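Local coordinates for protein putative enoyl-CoA hydratase (Streptomyces coelicolor A3, PDB 3G64) that probably hydrates the double bond of enoyl-CoA thioesters, or carries out a related crotonase-type reaction, at residues V139-P142 with S143-F146; V170-G173 with H174-L178; L212-R215 with L216-P220. All blocks are in the same frame, centred on the assembly; numbering follows the deposited sequence.

Contact 1 of 3, residues V139-P142 with S143-F146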
loop_
_atom_site.group_PDB
_atom_site.type_symbol
_atom_site.label_atom_id
_atom_site.label_comp_id
_atom_site.label_asym_id
_atom_site.label_seq_id
_atom_site.Cartn_x
_atom_site.Cartn_y
_atom_site.Cartn_z
ATOM N N VAL A 139 -5.915 -1.064 19.378
ATOM C CA VAL A 139 -6.005 -2.169 20.346
ATOM C C VAL A 139 -7.488 -2.471 20.545
ATOM O O VAL A 139 -8.229 -1.657 21.082
ATOM C CB VAL A 139 -5.309 -1.762 21.654
ATOM C CG1 VAL A 139 -5.503 -2.801 22.741
ATOM C CG2 VAL A 139 -3.798 -1.495 21.379
ATOM N N ALA A 140 -7.921 -3.639 20.084
ATOM C CA ALA A 140 -9.331 -3.902 19.869
ATOM C C ALA A 140 -9.757 -5.179 20.554
ATOM O O ALA A 140 -9.032 -6.184 20.480
ATOM C CB ALA A 140 -9.594 -4.043 18.367
ATOM N N ASP A 141 -10.936 -5.160 21.174
ATOM C CA ASP A 141 -11.520 -6.400 21.703
ATOM C C ASP A 141 -12.415 -7.021 20.634
ATOM O O ASP A 141 -12.641 -6.399 19.587
ATOM C CB ASP A 141 -12.151 -6.230 23.111
ATOM C CG ASP A 141 -13.643 -5.892 23.096
ATOM O OD1 ASP A 141 -14.191 -5.659 24.210
ATOM O OD2 ASP A 141 -14.268 -5.849 22.015
ATOM N N PRO A 142 -12.854 -8.271 20.850
ATOM C CA PRO A 142 -13.566 -9.029 19.814
ATOM C C PRO A 142 -14.911 -8.459 19.443
ATOM O O PRO A 142 -15.454 -8.901 18.423
ATOM C CB PRO A 142 -13.781 -10.415 20.474
ATOM C CG PRO A 142 -12.652 -10.547 21.438
ATOM C CD PRO A 142 -12.414 -9.132 21.968
ATOM N N SER A 143 -15.475 -7.563 20.260
ATOM C CA SER A 143 -16.765 -6.939 19.931
ATOM C C SER A 143 -16.614 -5.753 18.921
ATOM O O SER A 143 -17.601 -5.113 18.498
ATOM C CB SER A 143 -17.438 -6.450 21.217
ATOM O OG SER A 143 -16.780 -5.277 21.718
ATOM N N THR A 144 -15.380 -5.445 18.559
ATOM C CA THR A 144 -15.117 -4.245 17.744
ATOM C C THR A 144 -15.715 -4.366 16.347
ATOM O O THR A 144 -15.504 -5.374 15.662
ATOM C CB THR A 144 -13.606 -3.989 17.610
ATOM O OG1 THR A 144 -13.058 -3.713 18.906
ATOM C CG2 THR A 144 -13.339 -2.798 16.662
ATOM N N ARG A 145 -16.492 -3.357 15.955
ATOM C CA ARG A 145 -17.124 -3.302 14.640
ATOM C C ARG A 145 -16.866 -1.950 13.933
ATOM O O ARG A 145 -17.460 -0.930 14.311
ATOM C CB ARG A 145 -18.639 -3.448 14.762
ATOM C CG ARG A 145 -19.091 -4.657 15.579
ATOM C CD ARG A 145 -20.607 -4.659 15.809
ATOM N NE ARG A 145 -20.995 -6.001 15.462
ATOM C CZ ARG A 145 -21.857 -6.349 14.514
ATOM N NH1 ARG A 145 -22.577 -5.448 13.847
ATOM N NH2 ARG A 145 -22.025 -7.642 14.280
ATOM N N PHE A 146 -16.020 -1.961 12.904
ATOM C CA PHE A 146 -15.778 -0.785 12.061
ATOM C C PHE A 146 -16.845 -0.647 10.992
ATOM O O PHE A 146 -17.284 -1.644 10.389
ATOM C CB PHE A 146 -14.453 -0.907 11.300
ATOM C CG PHE A 146 -13.236 -0.941 12.152
ATOM C CD1 PHE A 146 -12.519 0.224 12.412
ATOM C CD2 PHE A 146 -12.743 -2.168 12.630
ATOM C CE1 PHE A 146 -11.316 0.183 13.170
ATOM C CE2 PHE A 146 -11.553 -2.220 13.394
ATOM C CZ PHE A 146 -10.854 -1.039 13.673
HETATM O O HOH W 1 -16.649 -7.944 16.105
#
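D141 turns its carboxylate over the start of the next segment and grips S143 twice with one oxygen. OD2 of D141 takes the hydroxyl OG of S143 at 2.6 Å and the backbone N of S143 at 2.7 Å. The two donors come from different directions. The hydroxyl uses the syn lone pair of OD2, on the side of the other oxygen, while the backbone N-H arrives from above the carboxylate plane. OG of S143 stands between its own backbone N and carbonyl carbon (chi1 73°), which lets both donors of S143 bear on the same oxygen. The bond from S143 N to D141 OD2 closes an Asx turn over P142, on top of the type I turn.

The backbone of D141 to T144 forms this type I beta turn, closed by T144 N to D141 O at 3.1 Å. T144 adds its hydroxyl to the same acceptor, with OG1 at 2.8 Å from D141 O. Both donors of T144 reach that oxygen from one face of its plane. CB of A140 lies 3.5 Å from OG1 of T144. One water gives hydrogen bonds to the carbonyl oxygens of P142 and T144.

The turn links strand 137-140 to strand 145-147. The other oxygen, OD1 of D141, bonds G203 N and a glycerol probably left from crystallisation, and OG of S143 also bonds G122 N. The buried aspartate therefore has several donors around it. These are likely to favour its charged form, although E202 close by would oppose this.

Contact 2 of 3, residues V170-G173 with H174-L178; sequences VGLG and HATRL
V170 lays its CG2 methyl against the CB of H174, 3.8 Å away, and the two side chains cross obliquely. The same methyl reaches A175, with CG2 of V170 4.3 Å from CB of A175. V170 places CG2 between its backbone N and carbonyl carbon (chi1 -57°), which brings this branch over the first turn of the next helix. The carbonyl of V170 also meets the imidazole. V170 O lies at the ring edge, in the ring plane, 3.4 Å from CD2 of H174.

G171 separates helix 162-170 from helix 172-181. It has positive phi (91°) after the first helix and takes the N-cap position of the second. Its carbonyl O accepts the N-H of A175 at 3.0 Å, in the carbonyl plane. One residue on, L172 O is held by two donors of T176. The backbone N lies at 3.0 Å from L172 O and the hydroxyl OG1 at 2.9 Å, on opposite faces of the carbonyl plane. With OG1 beside its own backbone N (chi1 -64°), T176 can turn its hydroxyl back to the carbonyl one turn earlier. CD1 of L172 also packs 3.7 Å from OG1 of T176. G173 O continues the helical pattern by accepting R177 N.

R177 has a salt bridge with E189, on helix 187-193. V170, H174 and L178 pack on I193 of that helix, and A175 rests on L166 and P167 of helix 162-170. The second subunit also packs here: L172 meets L235 of that subunit, T176 its L231 and H174 its G194. The start of helix 172-181 is thus wedged between two helices of its own chain and a neighbouring subunit.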
loop_
_atom_site.group_PDB
_atom_site.type_symbol
_atom_site.label_atom_id
_atom_site.label_comp_id
_atom_site.label_asym_id
_atom_site.label_seq_id
_atom_site.Cartn_x
_atom_site.Cartn_y
_atom_site.Cartn_z
ATOM N N VAL A 170 -4.997 -1.109 4.281
ATOM C CA VAL A 170 -5.564 -2.407 3.935
ATOM C C VAL A 170 -5.470 -2.768 2.453
ATOM O O VAL A 170 -5.922 -3.837 2.059
ATOM C CB VAL A 170 -7.050 -2.526 4.397
ATOM C CG1 VAL A 170 -7.171 -2.295 5.906
ATOM C CG2 VAL A 170 -7.983 -1.537 3.611
ATOM N N GLY A 171 -4.893 -1.887 1.630
ATOM C CA GLY A 171 -4.893 -2.128 0.194
ATOM C C GLY A 171 -6.107 -1.513 -0.494
ATOM O O GLY A 171 -7.179 -1.373 0.112
ATOM N N LEU A 172 -5.951 -1.172 -1.770
ATOM C CA LEU A 172 -7.010 -0.507 -2.550
ATOM C C LEU A 172 -8.286 -1.339 -2.780
ATOM O O LEU A 172 -9.395 -0.801 -2.816
ATOM C CB LEU A 172 -6.450 -0.026 -3.921
ATOM C CG LEU A 172 -7.477 0.631 -4.855
ATOM C CD1 LEU A 172 -8.042 1.957 -4.268
ATOM C CD2 LEU A 172 -6.846 0.853 -6.285
ATOM N N GLY A 173 -8.158 -2.648 -2.959
ATOM C CA GLY A 173 -9.357 -3.436 -3.228
ATOM C C GLY A 173 -10.275 -3.462 -2.006
ATOM O O GLY A 173 -11.502 -3.213 -2.122
ATOM N N HIS A 174 -9.703 -3.741 -0.826
ATOM C CA HIS A 174 -10.508 -3.719 0.409
ATOM C C HIS A 174 -10.982 -2.296 0.719
ATOM O O HIS A 174 -12.113 -2.102 1.171
ATOM C CB HIS A 174 -9.692 -4.223 1.609
ATOM C CG HIS A 174 -9.338 -5.692 1.551
ATOM N ND1 HIS A 174 -10.250 -6.663 1.229
ATOM C CD2 HIS A 174 -8.181 -6.335 1.851
ATOM C CE1 HIS A 174 -9.665 -7.859 1.296
ATOM N NE2 HIS A 174 -8.423 -7.687 1.685
ATOM N N ALA A 175 -10.147 -1.283 0.469
ATOM C CA ALA A 175 -10.578 0.080 0.809
ATOM C C ALA A 175 -11.809 0.446 0.018
ATOM O O ALA A 175 -12.747 1.050 0.534
ATOM C CB ALA A 175 -9.472 1.113 0.521
ATOM N N THR A 176 -11.795 0.119 -1.266
ATOM C CA THR A 176 -12.928 0.473 -2.112
ATOM C C THR A 176 -14.215 -0.186 -1.597
ATOM O O THR A 176 -15.261 0.427 -1.552
ATOM C CB THR A 176 -12.666 0.028 -3.552
ATOM O OG1 THR A 176 -11.535 0.758 -4.048
ATOM C CG2 THR A 176 -13.894 0.301 -4.453
ATOM N N ARG A 177 -14.127 -1.454 -1.222
ATOM C CA ARG A 177 -15.312 -2.176 -0.757
ATOM C C ARG A 177 -15.810 -1.533 0.535
ATOM O O ARG A 177 -16.992 -1.270 0.695
ATOM C CB ARG A 177 -14.931 -3.659 -0.526
ATOM C CG ARG A 177 -15.991 -4.559 0.070
ATOM C CD ARG A 177 -15.497 -6.020 0.025
ATOM N NE ARG A 177 -14.217 -6.251 0.722
ATOM C CZ ARG A 177 -14.130 -6.470 2.034
ATOM N NH1 ARG A 177 -15.238 -6.480 2.768
ATOM N NH2 ARG A 177 -12.952 -6.697 2.624
ATOM N N LEU A 178 -14.895 -1.272 1.462
ATOM C CA LEU A 178 -15.294 -0.775 2.770
ATOM C C LEU A 178 -15.937 0.614 2.654
ATOM O O LEU A 178 -16.967 0.900 3.265
ATOM C CB LEU A 178 -14.057 -0.689 3.670
ATOM C CG LEU A 178 -13.843 -1.875 4.618
ATOM C CD1 LEU A 178 -13.837 -3.159 3.828
ATOM C CD2 LEU A 178 -12.506 -1.668 5.375
#

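Contact 3 of 3, residues L212-R215 with L216-P220; sequences LARR and LADGP
Backbone bonds run in i to i+4 steps from L212 O to L216 N, A213 O to A217 N and R214 O to D218 N, carrying helix 205-217 toward its C-terminal end. The first is 3.0 Å between L216 N and L212 O. D218 N adds a weak bond to R215 O, and G219 N turns back to L216 O.

L212 and L216 are one turn apart on the buried side. CD1 of L212 meets CD1 of L216 at 4.0 Å, and the same methyl of L216 is equally near CG of L212. R214 sends CG anti to its backbone N (chi1 -178°), then bends at the next two torsions. This brings its CD to 3.6 Å from OD1 of D218, which lies at the guanidinium edge, near its plane. The guanidinium and carboxylate planes are 35° apart. NH1 of R214 stays 4.4 Å from OD1 of D218, beyond salt-bridge distance, and any attraction is longer-range and probably weaker. NH1 also passes 3.9 Å from CB of A217. The firmer partners of R214 are backbone carbonyls, D25 O for NH1 and T24 O for NH2. A leucine in place of R214 would probably leave those two carbonyls without these donors and the D218 carboxylate without this positive charge beside it.

R215 runs out extended to a salt bridge with D183 of the third subunit. L212 and L216 lie on L181 of that subunit and, within the chain, on F137 of strand 137-140 and I117 of strand 116-120. A213, R214 and A217 touch V27 of strand 27-32. The helix end therefore touches strands 27-32, 116-120 and 137-140 of the large sheet, with the third subunit packed against it.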
loop_
_atom_site.group_PDB
_atom_site.type_symbol
_atom_site.label_atom_id
_atom_site.label_comp_id
_atom_site.label_asym_id
_atom_site.label_seq_id
_atom_site.Cartn_x
_atom_site.Cartn_y
_atom_site.Cartn_z
ATOM N N LEU A 212 0.065 -0.722 26.625
ATOM C CA LEU A 212 0.849 -0.367 25.446
ATOM C C LEU A 212 1.354 1.078 25.550
ATOM O O LEU A 212 2.494 1.361 25.216
ATOM C CB LEU A 212 0.052 -0.581 24.156
ATOM C CG LEU A 212 0.718 -0.018 22.895
ATOM C CD1 LEU A 212 2.063 -0.678 22.638
ATOM C CD2 LEU A 212 -0.201 -0.248 21.717
ATOM N N ALA A 213 0.506 1.984 26.041
ATOM C CA ALA A 213 0.902 3.396 26.169
ATOM C C ALA A 213 2.099 3.543 27.092
ATOM O O ALA A 213 3.040 4.279 26.816
ATOM C CB ALA A 213 -0.253 4.232 26.694
ATOM N N ARG A 214 2.026 2.841 28.222
ATOM C CA ARG A 214 3.080 2.872 29.218
ATOM C C ARG A 214 4.378 2.237 28.677
ATOM O O ARG A 214 5.467 2.727 28.935
ATOM C CB ARG A 214 2.602 2.139 30.497
ATOM C CG ARG A 214 3.620 2.153 31.632
ATOM C CD ARG A 214 4.136 3.563 31.906
ATOM N NE ARG A 214 3.058 4.407 32.399
ATOM C CZ ARG A 214 3.094 5.734 32.438
ATOM N NH1 ARG A 214 4.164 6.391 32.004
ATOM N NH2 ARG A 214 2.044 6.406 32.903
ATOM N N ARG A 215 4.252 1.138 27.940
ATOM C CA ARG A 215 5.397 0.536 27.275
ATOM C C ARG A 215 6.104 1.550 26.375
ATOM O O ARG A 215 7.331 1.688 26.423
ATOM C CB ARG A 215 4.976 -0.692 26.462
ATOM C CG ARG A 215 6.138 -1.287 25.677
ATOM C CD ARG A 215 5.790 -2.548 24.910
ATOM N NE ARG A 215 6.987 -3.036 24.237
ATOM C CZ ARG A 215 7.019 -3.978 23.298
ATOM N NH1 ARG A 215 5.913 -4.564 22.881
ATOM N NH2 ARG A 215 8.182 -4.327 22.761
ATOM N N LEU A 216 5.327 2.266 25.560
ATOM C CA LEU A 216 5.880 3.288 24.667
ATOM C C LEU A 216 6.462 4.450 25.465
ATOM O O LEU A 216 7.544 4.930 25.148
ATOM C CB LEU A 216 4.810 3.797 23.682
ATOM C CG LEU A 216 4.436 2.799 22.585
ATOM C CD1 LEU A 216 3.051 3.106 22.015
ATOM C CD2 LEU A 216 5.479 2.815 21.484
ATOM N N ALA A 217 5.757 4.878 26.517
ATOM C CA ALA A 217 6.207 6.025 27.315
ATOM C C ALA A 217 7.464 5.712 28.147
ATOM O O ALA A 217 8.167 6.617 28.582
ATOM C CB ALA A 217 5.094 6.526 28.223
ATOM N N ASP A 218 7.724 4.427 28.354
ATOM C CA ASP A 218 8.914 3.975 29.061
ATOM C C ASP A 218 10.115 3.876 28.119
ATOM O O ASP A 218 11.248 3.677 28.564
ATOM C CB ASP A 218 8.664 2.600 29.690
ATOM C CG ASP A 218 7.829 2.679 30.980
ATOM O OD1 ASP A 218 7.733 3.768 31.592
ATOM O OD2 ASP A 218 7.281 1.632 31.385
ATOM N N GLY A 219 9.858 3.997 26.816
ATOM C CA GLY A 219 10.899 3.831 25.821
ATOM C C GLY A 219 11.550 5.148 25.427
ATOM O O GLY A 219 11.281 6.188 26.045
ATOM N N PRO A 220 12.413 5.114 24.394
ATOM C CA PRO A 220 13.103 6.329 23.963
ATOM C C PRO A 220 12.162 7.227 23.107
ATOM O O PRO A 220 11.908 6.930 21.934
ATOM C CB PRO A 220 14.274 5.783 23.136
ATOM C CG PRO A 220 13.786 4.506 22.577
ATOM C CD PRO A 220 12.789 3.941 23.586
#

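The three contacts follow one another along the chain, and none nests in or crosses another. Contact 1 comes first and closes the short turn by which the chain leaves the large sheet for the small three-stranded one. Contact 2 follows at the junction of helices 162-170 and 172-181, beside the second subunit. Contact 3 is the C-terminal end of helix 205-217, next to the third subunit. Contacts 1 and 3 meet directly, since CG2 of V139 packs on CD2 of L212 at 3.8 Å. Contact 2 stays apart, its nearest atoms about 6 Å from contact 1 and about 17 Å from contact 3.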